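Local coordinates for protein diguanylate cyclase with PAS/PAC sensor (Marinobacter aquaeolei, PDB 3H9W) that probably makes cyclic di-GMP from two GTP molecules through its GGDEF domain, the present chain being the N-terminal PAS sensor domain, at residues E50-F55 against H66-R71. Sequence-based numbering, arbitrary orientation.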
loop_
_atom_site.group_PDB
_atom_site.type_symbol
_atom_site.label_atom_id
_atom_site.label_comp_id
_atom_site.label_asym_id
_atom_site.label_seq_id
_atom_site.Cartn_x
_atom_site.Cartn_y
_atom_site.Cartn_z
ATOM N N GLU A 50 16.467 -15.383 -5.351
ATOM C CA GLU A 50 16.758 -15.819 -6.718
ATOM C C GLU A 50 15.875 -15.209 -7.806
ATOM O O GLU A 50 16.179 -15.342 -8.996
ATOM C CB GLU A 50 16.669 -17.350 -6.809
ATOM C CG GLU A 50 17.963 -18.082 -6.451
ATOM C CD GLU A 50 17.800 -19.597 -6.363
ATOM O OE1 GLU A 50 17.079 -20.185 -7.199
ATOM O OE2 GLU A 50 18.411 -20.206 -5.459
ATOM N N TRP A 51 14.793 -14.534 -7.421
ATOM C CA TRP A 51 13.911 -13.953 -8.428
ATOM C C TRP A 51 13.281 -12.620 -8.048
ATOM O O TRP A 51 13.072 -11.762 -8.904
ATOM C CB TRP A 51 12.800 -14.948 -8.781
ATOM C CG TRP A 51 11.751 -15.127 -7.718
ATOM C CD1 TRP A 51 11.735 -16.058 -6.714
ATOM C CD2 TRP A 51 10.554 -14.352 -7.565
ATOM N NE1 TRP A 51 10.594 -15.912 -5.949
ATOM C CE2 TRP A 51 9.853 -14.873 -6.451
ATOM C CE3 TRP A 51 10.003 -13.270 -8.264
ATOM C CZ2 TRP A 51 8.632 -14.343 -6.019
ATOM C CZ3 TRP A 51 8.786 -12.743 -7.834
ATOM C CH2 TRP A 51 8.115 -13.283 -6.720
ATOM N N VAL A 52 12.980 -12.449 -6.765
ATOM C CA VAL A 52 12.338 -11.226 -6.287
ATOM C C VAL A 52 13.145 -9.958 -6.558
ATOM O O VAL A 52 12.608 -8.959 -7.035
ATOM C CB VAL A 52 12.043 -11.319 -4.775
ATOM C CG1 VAL A 52 11.501 -9.982 -4.262
ATOM C CG2 VAL A 52 11.030 -12.432 -4.513
ATOM N N VAL A 53 14.433 -9.995 -6.250
ATOM C CA VAL A 53 15.279 -8.835 -6.468
ATOM C C VAL A 53 15.278 -8.414 -7.937
ATOM O O VAL A 53 15.027 -7.250 -8.255
ATOM C CB VAL A 53 16.722 -9.122 -5.995
ATOM C CG1 VAL A 53 17.588 -7.880 -6.163
ATOM C CG2 VAL A 53 16.703 -9.559 -4.538
ATOM N N ASN A 54 15.536 -9.355 -8.840
ATOM C CA ASN A 54 15.560 -9.034 -10.268
ATOM C C ASN A 54 14.211 -8.534 -10.777
ATOM O O ASN A 54 14.148 -7.593 -11.569
ATOM C CB ASN A 54 15.989 -10.255 -11.091
ATOM C CG ASN A 54 17.419 -10.672 -10.812
ATOM O OD1 ASN A 54 18.304 -9.825 -10.655
ATOM N ND2 ASN A 54 17.657 -11.980 -10.764
ATOM N N PHE A 55 13.137 -9.171 -10.328
ATOM C CA PHE A 55 11.801 -8.773 -10.738
ATOM C C PHE A 55 11.525 -7.333 -10.290
ATOM O O PHE A 55 11.183 -6.477 -11.103
ATOM C CB PHE A 55 10.758 -9.733 -10.138
ATOM C CG PHE A 55 9.336 -9.314 -10.387
ATOM C CD1 PHE A 55 8.788 -9.371 -11.665
ATOM C CD2 PHE A 55 8.565 -8.806 -9.353
ATOM C CE1 PHE A 55 7.493 -8.916 -11.909
ATOM C CE2 PHE A 55 7.269 -8.350 -9.585
ATOM C CZ PHE A 55 6.735 -8.403 -10.862
ATOM N N HIS A 66 4.273 -2.892 -9.002
ATOM C CA HIS A 66 4.342 -4.341 -8.938
ATOM C C HIS A 66 4.175 -4.827 -7.513
ATOM O O HIS A 66 4.097 -4.032 -6.576
ATOM C CB HIS A 66 5.696 -4.806 -9.482
ATOM C CG HIS A 66 6.860 -4.094 -8.866
ATOM N ND1 HIS A 66 7.175 -2.786 -9.168
ATOM C CD2 HIS A 66 7.750 -4.486 -7.923
ATOM C CE1 HIS A 66 8.206 -2.403 -8.435
ATOM N NE2 HIS A 66 8.573 -3.416 -7.671
ATOM N N GLU A 67 4.122 -6.145 -7.359
ATOM C CA GLU A 67 3.995 -6.759 -6.045
ATOM C C GLU A 67 4.628 -8.140 -6.124
ATOM O O GLU A 67 4.666 -8.744 -7.193
ATOM C CB GLU A 67 2.523 -6.883 -5.641
ATOM C CG GLU A 67 1.735 -7.889 -6.452
ATOM C CD GLU A 67 0.328 -8.093 -5.911
ATOM O OE1 GLU A 67 -0.464 -7.134 -5.956
ATOM O OE2 GLU A 67 0.024 -9.211 -5.440
ATOM N N ALA A 68 5.139 -8.625 -4.998
ATOM C CA ALA A 68 5.773 -9.936 -4.942
ATOM C C ALA A 68 5.519 -10.607 -3.605
ATOM O O ALA A 68 5.453 -9.946 -2.566
ATOM C CB ALA A 68 7.289 -9.805 -5.172
ATOM N N ASP A 69 5.363 -11.925 -3.644
ATOM C CA ASP A 69 5.142 -12.720 -2.447
ATOM C C ASP A 69 6.425 -13.496 -2.198
ATOM O O ASP A 69 6.943 -14.148 -3.103
ATOM C CB ASP A 69 3.993 -13.713 -2.660
ATOM C CG ASP A 69 2.636 -13.044 -2.724
ATOM O OD1 ASP A 69 2.584 -11.805 -2.873
ATOM O OD2 ASP A 69 1.620 -13.764 -2.626
ATOM N N TYR A 70 6.944 -13.419 -0.979
ATOM C CA TYR A 70 8.166 -14.137 -0.655
ATOM C C TYR A 70 8.297 -14.396 0.838
ATOM O O TYR A 70 7.550 -13.848 1.663
ATOM C CB TYR A 70 9.396 -13.355 -1.143
ATOM C CG TYR A 70 9.455 -11.953 -0.598
ATOM C CD1 TYR A 70 8.900 -10.884 -1.304
ATOM C CD2 TYR A 70 9.998 -11.700 0.662
ATOM C CE1 TYR A 70 8.880 -9.600 -0.764
ATOM C CE2 TYR A 70 9.984 -10.412 1.207
ATOM C CZ TYR A 70 9.417 -9.373 0.487
ATOM O OH TYR A 70 9.362 -8.110 1.043
ATOM N N ARG A 71 9.256 -15.249 1.173
ATOM C CA ARG A 71 9.532 -15.603 2.548
ATOM C C ARG A 71 10.595 -14.658 3.081
ATOM O O ARG A 71 11.744 -14.671 2.625
ATOM C CB ARG A 71 10.015 -17.058 2.618
ATOM C CG ARG A 71 8.911 -18.066 2.311
ATOM C CD ARG A 71 9.442 -19.341 1.675
ATOM N NE ARG A 71 9.907 -19.129 0.300
ATOM C CZ ARG A 71 10.379 -20.098 -0.480
ATOM N NH1 ARG A 71 10.447 -21.344 -0.023
ATOM N NH2 ARG A 71 10.794 -19.826 -1.707
#
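His66 meets Phe55 where strand 66-71 begins, and from there the strand lends every second side chain to the helix, a clear case of a helix packing on one face of a strand. The two side chains slide past each other in opposite directions, with Phe55 CE2 3.9 Å from His66 CB and the ring planes nearly perpendicular at 86°. The imidazole is also anchored by a hydrogen bond between ND1 and the carbonyl O of Val64.

The side chain of Glu67 leaves the backbone away from the helix, and its OE1 forms a salt bridge with Lys3 of the second subunit. What it gives the helix is its backbone: Glu67 O lies 3.6 Å from Phe55 CE2, obliquely to the ring. Ala68 stands at the middle of the contact, its CA 6.8 Å from that of Val52. Its small CB is met by Trp51 CH2 at 3.9 Å and, more loosely, by Val52 CG1 and Phe55 CD2.

Asp69 again starts its side chain away from the helix; its OD2 forms a salt bridge with Arg83. Its carbonyl O sits at the edge of the indole, near the ring plane and 3.4 Å from Trp51 CZ2. Val52 CG2 lies over the centre of one face of that indole, 3.3 Å above the plane, and Asp48 accepts a bond from Trp51 NE1. Tyr70 crosses Val52 at about a right angle. Val52 CG1, anti to the backbone N (chi1 174°), reaches Tyr70 CD1 at 4.0 Å, and CG2 rests against Tyr70 CB.

Helix and strand run nearly antiparallel, at 157°, as the chain passes from helix 46-61 into the outermost strand of this chain's antiparallel PAS sheet. Strand 79-90 pairs with strand 66-73 through His66, Ala68 and Tyr70, whereas helix 37-42 adjoins Val52 and bonds the Tyr70 hydroxyl through Trp40.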